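Local coordinates for protein TqaL (Neurospora crassa, PDB 7EEH) that belongs to the 2OG-Fe dioxygenase family of the cupin clan and holds an iron(III) ion in its beta-stranded core, at residues Pro12-Tyr15 / Thr16-Glu20; Val120-Glu123 / Leu124-Thr128; Asn200-Leu203 / Ala204-Ser207; Glu225-Pro228 / Gln229-Arg232. The protein carries 1 engineered substitution. All coordinates share one frame; numbering follows the deposited sequence.

Contacts 1 to 4 follow one another along the chain, and none touches another. Contact 1 is the opening of helix 12-31 and packs against the second subunit. Contact 2, about 24 Å from it between centres, is the short helix 122-125 leading into helix 128-141. Contacts 3 and 4 both lead into the three-stranded sheet: contact 3 lies in the loop from strand 190-199 of the eight-stranded sheet to strand 209-213, and contact 4 runs into the first residues of strand 231-236. Their centres are about 21 Å apart and both meet the third subunit. Strand 252-255 of that small sheet carries the iron ligand His253, so one iron ligand and part of the subunit interface belong to the same sheet.

Contact 1: residues Pro12-Tyr15 / Thr16-Glu20; sequences PSYY and TAIAE
Ile18 lays its CD1 methyl over one face of the Tyr14 ring, a CH-pi contact between residues four apart in the first turns of helix 12-31. The methyl is 3.7 Å from the ring centroid and 20° off the normal, displaced toward the phenol end, where Ile18 CD1 comes within 3.5 Å of Tyr14 CZ. With CG anti to the backbone N (chi1 176°), the Tyr14 ring swings out beside its own carbonyl, where the isoleucine arm can cross it. Tyr15 turns differently: its ring runs alongside Ile18, pointing the same way, and the methyl meets it only obliquely. The neighbouring tyrosines also touch. Tyr14 directs an edge at Tyr15, putting CD2 3.5 Å above the middle of the Tyr15 ring.

Both hydroxyls are anchored, Tyr14 OH to the backbone N of the C-terminal residue, Leu309, and Tyr15 OH to Val9 O, which helps fix the two rings. Tyr15 and Ile18 also pack on Ile18 and Tyr15 of the second subunit, a reciprocal helix-to-helix interface. Beneath the side chains run regular i to i+4 bonds, among them Ala19 N to Tyr15 O at 2.9 Å and Ile18 N to Tyr14 O at 3.0 Å.

Contact 2: residues Val120-Glu123 / Leu124-Thr128; sequences VQDE and LQLNT
Gln125 NE2 donates to Asp122 OD1 at 2.9 Å, an almost straight bond (177°) that ties together two side chains of the single-turn helix 122-125. The carboxylate oxygen lies in the plane of the amide, and the two flat groups are only 23° apart. To get there, Gln125 takes the less roomy rotamer, with CG between backbone N and carbonyl carbon (chi1 72°), then stretches out straight. NE2 also serves Leu301 O, while OE1 accepts from Arg92, so the buried amide is held at both ends.

Gln121, the N-cap residue, offers its carbonyl to two amides, Gln125 N and Leu124 N, each 3.0 Å from Gln121 O; the first approaches in the carbonyl plane, the second from well above it. A further backbone bond joins Leu126 N to Asp122 O at 2.9 Å. At the far end a water bridges Glu123 O and Asn127 ND2, which also donates to Asp54 O, and Asn127 OD1 caps the start of helix 128-141 at Phe130 N.

The packing is lighter. Leu124 reaches inward to Leu58 and Phe130, and Leu126 runs alongside the Asp122 side chain, its CD1 3.6 Å from Asp122 CG. Val120 CG1 sits 4.2 Å from Leu124 CD2.

Contact 3: residues Asn200-Leu203 / Ala204-Ser207; sequences NMDL and AANS
Ser207 folds back onto Asp202 and the selenomethionine Met201, closing the chain reversal in the loop that carries the fold from strand 190-199 to strand 209-213. The turn at its far end is an inverse gamma turn centred on Asn206, its bond from Ser207 N to Ala205 O weak at 3.1 Å.

The tight part is the inner side. Ser207 CB presses on Asp202 O at a modelled 2.9 Å, a value too short to be trusted closely. Ser207 OG lies 3.2 Å from the same oxygen at an angle too poor for a hydrogen bond; OG accepts from Leu259 N. The first torsion of Ser207, 148°, is well away from a staggered position. Met201 CG comes up to Ser207 OG at 3.4 Å. It is placed there by a CG anti to the backbone N (chi1 170°), and the chain beyond bends at chi3. Backbone bonding of Asp202 with Leu259 fastens this side to the loop that follows strand 252-255.

The outer side is much looser. The Asp202 carboxylate hangs over the start of the turn, OD2 3.8 Å from Ala205 CB and OD1 3.5 Å from Ala204 N, while Ala204 itself is exposed. Its carbonyl nevertheless accepts from Arg232 of the third subunit. At the bend, two acceptors share a neighbour: Gln236 NE2 bonds Leu203 O and Ser207 O, and Ala205 O only weakly, with Leu203 O and Ala205 O standing 2.8 Å apart.

Contact 4: residues Glu225-Pro228 / Gln229-Arg232; sequences EIKP and QNLR
The amide of Gln229 doubles back over the ring of Pro228, setting OE1 almost straight above the prolyl nitrogen. Gln229 OE1 is 3.2 Å from both Pro228 N and Pro228 CD, and 3.4 Å from Lys227 CB. A bend at chi2 (87°) curls the side chain back to this position. The proline nitrogen has no hydrogen to give, so the oxygen gains only packing there; it is buried with no polar partner in the model. A second amide, that of Asn230, has Lys227 running alongside it in the same direction. Lys227 CE meets Asn230 OD1 at 3.4 Å, coming from well outside the amide plane, while ND2 at the other corner is bonded to Asp214 OD1.

Both amides project from a 3-10 turn that delivers the chain into strand 231-236, an outer strand of the three-stranded sheet within this subunit. Its two i to i+3 bonds run from Asn230 N to Lys227 O (3.0 Å) and from Leu231 N to Pro228 O (3.1 Å). In each the donor sits high above the carbonyl plane, by 55° and 66°, far from any lone-pair direction.

Toward strand 209-213, Ile226 reaches across the turn to Leu231, beside His213 and with its side chain about 13 Å from the iron(III) ion. Leu231 also packs on Leu231 of the third subunit, whose Tyr223 covers Pro228. Where the turn's two apolar arms cross, Ile226 CD1 and Leu231 CD1 are 3.5 Å apart.

Contact 1: residues Pro12-Tyr15 / Thr16-Glu20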
loop_
_atom_site.group_PDB
_atom_site.type_symbol
_atom_site.label_atom_id
_atom_site.label_comp_id
_atom_site.label_asym_id
_atom_site.label_seq_id
_atom_site.Cartn_x
_atom_site.Cartn_y
_atom_site.Cartn_z
ATOM N N PRO B 12 5.704 -8.766 5.332
ATOM C CA PRO B 12 4.528 -7.960 4.943
ATOM C C PRO B 12 4.256 -7.966 3.450
ATOM O O PRO B 12 3.092 -7.916 3.045
ATOM C CB PRO B 12 4.884 -6.550 5.444
ATOM C CG PRO B 12 5.922 -6.782 6.517
ATOM C CD PRO B 12 6.701 -7.969 6.075
ATOM N N SER B 13 5.298 -8.029 2.614
ATOM C CA SER B 13 5.098 -7.986 1.171
ATOM C C SER B 13 4.415 -9.238 0.644
ATOM O O SER B 13 3.818 -9.203 -0.431
ATOM C CB SER B 13 6.443 -7.791 0.469
ATOM O OG SER B 13 7.202 -8.975 0.545
ATOM N N TYR B 14 4.494 -10.349 1.373
ATOM C CA TYR B 14 3.708 -11.524 1.023
ATOM C C TYR B 14 2.209 -11.226 1.115
ATOM O O TYR B 14 1.445 -11.484 0.177
ATOM C CB TYR B 14 4.117 -12.675 1.950
ATOM C CG TYR B 14 3.325 -13.946 1.788
ATOM C CD1 TYR B 14 3.365 -14.656 0.601
ATOM C CD2 TYR B 14 2.565 -14.453 2.840
ATOM C CE1 TYR B 14 2.644 -15.844 0.450
ATOM C CE2 TYR B 14 1.843 -15.639 2.703
ATOM C CZ TYR B 14 1.894 -16.326 1.495
ATOM O OH TYR B 14 1.190 -17.489 1.335
ATOM N N TYR B 15 1.774 -10.640 2.227
ATOM C CA TYR B 15 0.345 -10.357 2.399
ATOM C C TYR B 15 -0.133 -9.206 1.512
ATOM O O TYR B 15 -1.274 -9.218 1.039
ATOM C CB TYR B 15 0.080 -10.102 3.881
ATOM C CG TYR B 15 0.394 -11.353 4.648
ATOM C CD1 TYR B 15 -0.492 -12.429 4.635
ATOM C CD2 TYR B 15 1.606 -11.502 5.324
ATOM C CE1 TYR B 15 -0.199 -13.617 5.311
ATOM C CE2 TYR B 15 1.907 -12.686 6.016
ATOM C CZ TYR B 15 0.996 -13.742 5.999
ATOM O OH TYR B 15 1.268 -14.929 6.657
ATOM N N THR B 16 0.719 -8.221 1.258
ATOM C CA THR B 16 0.381 -7.178 0.296
ATOM C C THR B 16 0.128 -7.770 -1.083
ATOM O O THR B 16 -0.813 -7.378 -1.779
ATOM C CB THR B 16 1.514 -6.160 0.236
ATOM O OG1 THR B 16 1.699 -5.586 1.534
ATOM C CG2 THR B 16 1.208 -5.062 -0.766
ATOM N N ALA B 17 0.955 -8.722 -1.488
ATOM C CA ALA B 17 0.738 -9.385 -2.765
ATOM C C ALA B 17 -0.583 -10.128 -2.773
ATOM O O ALA B 17 -1.351 -10.038 -3.736
ATOM C CB ALA B 17 1.881 -10.345 -3.046
ATOM N N ILE B 18 -0.864 -10.877 -1.705
ATOM C CA ILE B 18 -2.117 -11.621 -1.646
ATOM C C ILE B 18 -3.293 -10.668 -1.743
ATOM O O ILE B 18 -4.264 -10.932 -2.460
ATOM C CB ILE B 18 -2.175 -12.480 -0.367
ATOM C CG1 ILE B 18 -1.041 -13.514 -0.387
ATOM C CG2 ILE B 18 -3.526 -13.202 -0.284
ATOM C CD1 ILE B 18 -0.912 -14.304 0.902
ATOM N N ALA B 19 -3.203 -9.523 -1.059
ATOM C CA ALA B 19 -4.283 -8.538 -1.123
ATOM C C ALA B 19 -4.557 -8.125 -2.562
ATOM O O ALA B 19 -5.707 -8.070 -3.002
ATOM C CB ALA B 19 -3.929 -7.319 -0.269
ATOM N N GLU B 20 -3.503 -7.834 -3.315
ATOM C CA GLU B 20 -3.697 -7.446 -4.706
ATOM C C GLU B 20 -4.265 -8.606 -5.527
ATOM O O GLU B 20 -5.113 -8.403 -6.410
ATOM C CB GLU B 20 -2.360 -6.942 -5.270
ATOM C CG GLU B 20 -2.396 -6.571 -6.744
ATOM C CD GLU B 20 -3.451 -5.519 -7.059
ATOM O OE1 GLU B 20 -3.660 -4.618 -6.206
ATOM O OE2 GLU B 20 -4.059 -5.608 -8.155
#

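Contact 2: residues Val120-Glu123 / Leu124-Thr128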
loop_
_atom_site.group_PDB
_atom_site.type_symbol
_atom_site.label_atom_id
_atom_site.label_comp_id
_atom_site.label_asym_id
_atom_site.label_seq_id
_atom_site.Cartn_x
_atom_site.Cartn_y
_atom_site.Cartn_z
ATOM N N VAL B 120 8.155 -31.936 -18.681
ATOM C CA VAL B 120 8.659 -30.756 -17.989
ATOM C C VAL B 120 9.695 -31.178 -16.953
ATOM O O VAL B 120 9.485 -32.139 -16.203
ATOM C CB VAL B 120 7.489 -29.997 -17.334
ATOM C CG1 VAL B 120 7.971 -29.199 -16.135
ATOM C CG2 VAL B 120 6.785 -29.113 -18.350
ATOM N N GLN B 121 10.816 -30.453 -16.895
ATOM C CA GLN B 121 11.967 -30.846 -16.085
ATOM C C GLN B 121 12.106 -29.963 -14.847
ATOM O O GLN B 121 11.407 -28.961 -14.671
ATOM C CB GLN B 121 13.252 -30.805 -16.921
ATOM C CG GLN B 121 13.253 -31.785 -18.094
ATOM C CD GLN B 121 13.207 -33.231 -17.613
ATOM O OE1 GLN B 121 14.039 -33.647 -16.808
ATOM N NE2 GLN B 121 12.216 -33.995 -18.080
ATOM N N ASP B 122 13.034 -30.355 -13.968
ATOM C CA ASP B 122 13.274 -29.558 -12.769
ATOM C C ASP B 122 13.668 -28.126 -13.118
ATOM O O ASP B 122 13.367 -27.197 -12.351
ATOM C CB ASP B 122 14.348 -30.222 -11.901
ATOM C CG ASP B 122 13.785 -31.318 -11.009
ATOM O OD1 ASP B 122 12.539 -31.406 -10.869
ATOM O OD2 ASP B 122 14.584 -32.090 -10.435
ATOM N N GLU B 123 14.313 -27.926 -14.279
ATOM C CA GLU B 123 14.679 -26.579 -14.716
ATOM C C GLU B 123 13.492 -25.625 -14.632
ATOM O O GLU B 123 13.636 -24.483 -14.190
ATOM C CB GLU B 123 15.218 -26.598 -16.147
ATOM C CG GLU B 123 15.836 -25.269 -16.553
ATOM C CD GLU B 123 16.183 -25.169 -18.028
ATOM O OE1 GLU B 123 16.105 -26.188 -18.748
ATOM O OE2 GLU B 123 16.533 -24.050 -18.467
ATOM N N LEU B 124 12.311 -26.079 -15.047
ATOM C CA LEU B 124 11.111 -25.249 -14.981
ATOM C C LEU B 124 10.410 -25.402 -13.637
ATOM O O LEU B 124 10.195 -24.409 -12.935
ATOM C CB LEU B 124 10.139 -25.585 -16.123
ATOM C CG LEU B 124 8.841 -24.750 -16.136
ATOM C CD1 LEU B 124 9.147 -23.264 -16.217
ATOM C CD2 LEU B 124 7.939 -25.159 -17.271
ATOM N N GLN B 125 10.064 -26.639 -13.258
ATOM C CA GLN B 125 9.155 -26.830 -12.132
ATOM C C GLN B 125 9.788 -26.509 -10.781
ATOM O O GLN B 125 9.059 -26.313 -9.814
ATOM C CB GLN B 125 8.593 -28.256 -12.139
ATOM C CG GLN B 125 9.580 -29.354 -11.748
ATOM C CD GLN B 125 8.869 -30.658 -11.418
ATOM O OE1 GLN B 125 7.647 -30.752 -11.529
ATOM N NE2 GLN B 125 9.632 -31.677 -11.035
ATOM N N LEU B 126 11.113 -26.433 -10.670
ATOM C CA LEU B 126 11.713 -25.941 -9.433
ATOM C C LEU B 126 12.067 -24.455 -9.499
ATOM O O LEU B 126 12.610 -23.909 -8.534
ATOM C CB LEU B 126 12.954 -26.769 -9.071
ATOM C CG LEU B 126 12.726 -28.275 -8.855
ATOM C CD1 LEU B 126 13.975 -28.959 -8.257
ATOM C CD2 LEU B 126 11.497 -28.552 -7.995
ATOM N N ASN B 127 11.798 -23.799 -10.617
ATOM C CA ASN B 127 11.963 -22.359 -10.723
ATOM C C ASN B 127 10.921 -21.680 -9.834
ATOM O O ASN B 127 9.721 -21.936 -9.970
ATOM C CB ASN B 127 11.822 -21.960 -12.194
ATOM C CG ASN B 127 11.942 -20.480 -12.427
ATOM O OD1 ASN B 127 11.154 -19.688 -11.905
ATOM N ND2 ASN B 127 12.921 -20.092 -13.236
ATOM N N THR B 128 11.376 -20.850 -8.889
ATOM C CA THR B 128 10.447 -20.257 -7.922
ATOM C C THR B 128 9.477 -19.260 -8.550
ATOM O O THR B 128 8.431 -18.974 -7.948
ATOM C CB THR B 128 11.206 -19.556 -6.791
ATOM O OG1 THR B 128 11.979 -18.475 -7.339
ATOM C CG2 THR B 128 12.121 -20.537 -6.080
HETATM O O HOH W 1 14.839 -21.839 -14.521
#

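Contact 3: residues Asn200-Leu203 / Ala204-Ser207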
loop_
_atom_site.group_PDB
_atom_site.type_symbol
_atom_site.label_atom_id
_atom_site.label_comp_id
_atom_site.label_asym_id
_atom_site.label_seq_id
_atom_site.Cartn_x
_atom_site.Cartn_y
_atom_site.Cartn_z
ATOM N N ASN B 200 11.660 -11.855 -33.180
ATOM C CA ASN B 200 11.286 -11.398 -34.527
ATOM C C ASN B 200 9.772 -11.369 -34.711
ATOM O O ASN B 200 9.241 -11.684 -35.779
ATOM C CB ASN B 200 11.946 -12.246 -35.620
ATOM C CG ASN B 200 11.674 -11.703 -37.033
ATOM O OD1 ASN B 200 11.563 -10.489 -37.240
ATOM N ND2 ASN B 200 11.519 -12.608 -37.991
HETATM N N MSE B 201 9.063 -10.976 -33.669
HETATM C CA MSE B 201 7.620 -10.981 -33.756
HETATM C C MSE B 201 7.108 -9.571 -33.957
HETATM O O MSE B 201 7.386 -8.691 -33.150
HETATM C CB MSE B 201 7.018 -11.612 -32.497
HETATM C CG MSE B 201 5.524 -11.465 -32.354
HETATM SE SE MSE B 201 4.789 -12.706 -30.986
HETATM C CE MSE B 201 5.383 -11.879 -29.401
ATOM N N ASP B 202 6.367 -9.361 -35.046
ATOM C CA ASP B 202 5.791 -8.054 -35.352
ATOM C C ASP B 202 4.651 -7.753 -34.384
ATOM O O ASP B 202 3.603 -8.397 -34.439
ATOM C CB ASP B 202 5.290 -8.020 -36.794
ATOM C CG ASP B 202 4.890 -6.624 -37.242
ATOM O OD1 ASP B 202 5.118 -5.656 -36.478
ATOM O OD2 ASP B 202 4.346 -6.493 -38.359
ATOM N N LEU B 203 4.835 -6.754 -33.519
ATOM C CA LEU B 203 3.852 -6.468 -32.479
ATOM C C LEU B 203 2.752 -5.528 -32.950
ATOM O O LEU B 203 1.587 -5.700 -32.571
ATOM C CB LEU B 203 4.553 -5.886 -31.250
ATOM C CG LEU B 203 5.433 -6.947 -30.590
ATOM C CD1 LEU B 203 6.468 -6.348 -29.647
ATOM C CD2 LEU B 203 4.554 -7.965 -29.866
ATOM N N ALA B 204 3.099 -4.544 -33.783
ATOM C CA ALA B 204 2.118 -3.549 -34.204
ATOM C C ALA B 204 0.947 -4.194 -34.936
ATOM O O ALA B 204 -0.202 -3.763 -34.785
ATOM C CB ALA B 204 2.785 -2.491 -35.085
ATOM N N ALA B 205 1.210 -5.232 -35.721
ATOM C CA ALA B 205 0.131 -5.903 -36.430
ATOM C C ALA B 205 -0.722 -6.682 -35.428
ATOM O O ALA B 205 -0.513 -6.633 -34.212
ATOM C CB ALA B 205 0.701 -6.799 -37.525
ATOM N N ASN B 206 -1.741 -7.371 -35.917
ATOM C CA ASN B 206 -2.465 -8.267 -35.024
ATOM C C ASN B 206 -1.801 -9.639 -35.095
ATOM O O ASN B 206 -2.317 -10.612 -35.648
ATOM C CB ASN B 206 -3.949 -8.283 -35.349
ATOM C CG ASN B 206 -4.741 -7.397 -34.401
ATOM O OD1 ASN B 206 -4.215 -6.399 -33.906
ATOM N ND2 ASN B 206 -5.992 -7.760 -34.130
ATOM N N SER B 207 -0.587 -9.667 -34.541
ATOM C CA SER B 207 0.201 -10.884 -34.410
ATOM C C SER B 207 0.000 -11.510 -33.025
ATOM O O SER B 207 0.136 -10.835 -31.999
ATOM C CB SER B 207 1.673 -10.556 -34.682
ATOM O OG SER B 207 2.573 -11.352 -33.939
#

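Contact 4: residues Glu225-Pro228 / Gln229-Arg232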
loop_
_atom_site.group_PDB
_atom_site.type_symbol
_atom_site.label_atom_id
_atom_site.label_comp_id
_atom_site.label_asym_id
_atom_site.label_seq_id
_atom_site.Cartn_x
_atom_site.Cartn_y
_atom_site.Cartn_z
ATOM N N GLU B 225 -13.110 -14.343 -39.585
ATOM C CA GLU B 225 -14.543 -14.381 -39.829
ATOM C C GLU B 225 -15.380 -14.165 -38.572
ATOM O O GLU B 225 -16.601 -14.350 -38.617
ATOM C CB GLU B 225 -14.937 -15.715 -40.466
ATOM C CG GLU B 225 -14.102 -16.151 -41.656
ATOM C CD GLU B 225 -14.400 -17.593 -42.050
ATOM O OE1 GLU B 225 -14.044 -18.514 -41.280
ATOM O OE2 GLU B 225 -15.013 -17.806 -43.120
ATOM N N ILE B 226 -14.772 -13.796 -37.457
ATOM C CA ILE B 226 -15.546 -13.669 -36.227
ATOM C C ILE B 226 -16.345 -12.371 -36.256
ATOM O O ILE B 226 -15.906 -11.346 -36.789
ATOM C CB ILE B 226 -14.630 -13.756 -34.990
ATOM C CG1 ILE B 226 -13.710 -12.541 -34.906
ATOM C CG2 ILE B 226 -13.811 -15.033 -35.029
ATOM C CD1 ILE B 226 -14.134 -11.538 -33.853
ATOM N N LYS B 227 -17.536 -12.423 -35.681
ATOM C CA LYS B 227 -18.449 -11.287 -35.711
ATOM C C LYS B 227 -18.115 -10.317 -34.584
ATOM O O LYS B 227 -17.975 -10.738 -33.432
ATOM C CB LYS B 227 -19.892 -11.770 -35.589
ATOM C CG LYS B 227 -20.225 -12.920 -36.537
ATOM C CD LYS B 227 -21.697 -13.307 -36.468
ATOM C CE LYS B 227 -21.974 -14.281 -35.330
ATOM N NZ LYS B 227 -21.904 -15.714 -35.747
ATOM N N PRO B 228 -17.961 -9.024 -34.874
ATOM C CA PRO B 228 -17.703 -8.066 -33.788
ATOM C C PRO B 228 -18.797 -8.052 -32.736
ATOM O O PRO B 228 -18.517 -7.791 -31.560
ATOM C CB PRO B 228 -17.600 -6.722 -34.529
ATOM C CG PRO B 228 -17.227 -7.093 -35.929
ATOM C CD PRO B 228 -17.958 -8.379 -36.197
ATOM N N GLN B 229 -20.036 -8.363 -33.122
ATOM C CA GLN B 229 -21.147 -8.378 -32.179
ATOM C C GLN B 229 -20.959 -9.411 -31.076
ATOM O O GLN B 229 -21.599 -9.306 -30.024
ATOM C CB GLN B 229 -22.462 -8.662 -32.918
ATOM C CG GLN B 229 -22.803 -7.676 -34.034
ATOM C CD GLN B 229 -22.174 -8.050 -35.377
ATOM O OE1 GLN B 229 -21.071 -8.603 -35.435
ATOM N NE2 GLN B 229 -22.883 -7.750 -36.463
ATOM N N ASN B 230 -20.113 -10.416 -31.291
ATOM C CA ASN B 230 -19.939 -11.485 -30.319
ATOM C C ASN B 230 -18.600 -11.407 -29.610
ATOM O O ASN B 230 -18.252 -12.324 -28.860
ATOM C CB ASN B 230 -20.119 -12.840 -31.002
ATOM C CG ASN B 230 -21.563 -13.075 -31.418
ATOM O OD1 ASN B 230 -22.012 -12.554 -32.431
ATOM N ND2 ASN B 230 -22.304 -13.813 -30.610
ATOM N N LEU B 231 -17.862 -10.321 -29.807
ATOM C CA LEU B 231 -16.523 -10.167 -29.262
ATOM C C LEU B 231 -16.581 -9.608 -27.847
ATOM O O LEU B 231 -17.129 -8.523 -27.619
ATOM C CB LEU B 231 -15.703 -9.254 -30.160
ATOM C CG LEU B 231 -14.232 -9.363 -29.798
ATOM C CD1 LEU B 231 -13.579 -10.517 -30.524
ATOM C CD2 LEU B 231 -13.586 -8.078 -30.145
ATOM N N ARG B 232 -16.006 -10.344 -26.901
ATOM C CA ARG B 232 -15.976 -9.942 -25.503
ATOM C C ARG B 232 -14.658 -9.309 -25.079
ATOM O O ARG B 232 -14.648 -8.487 -24.155
ATOM C CB ARG B 232 -16.257 -11.147 -24.603
ATOM C CG ARG B 232 -17.584 -11.808 -24.894
ATOM C CD ARG B 232 -18.458 -11.794 -23.654
ATOM N NE ARG B 232 -18.016 -12.803 -22.695
ATOM C CZ ARG B 232 -18.773 -13.809 -22.258
ATOM N NH1 ARG B 232 -20.030 -13.942 -22.678
ATOM N NH2 ARG B 232 -18.271 -14.682 -21.394
#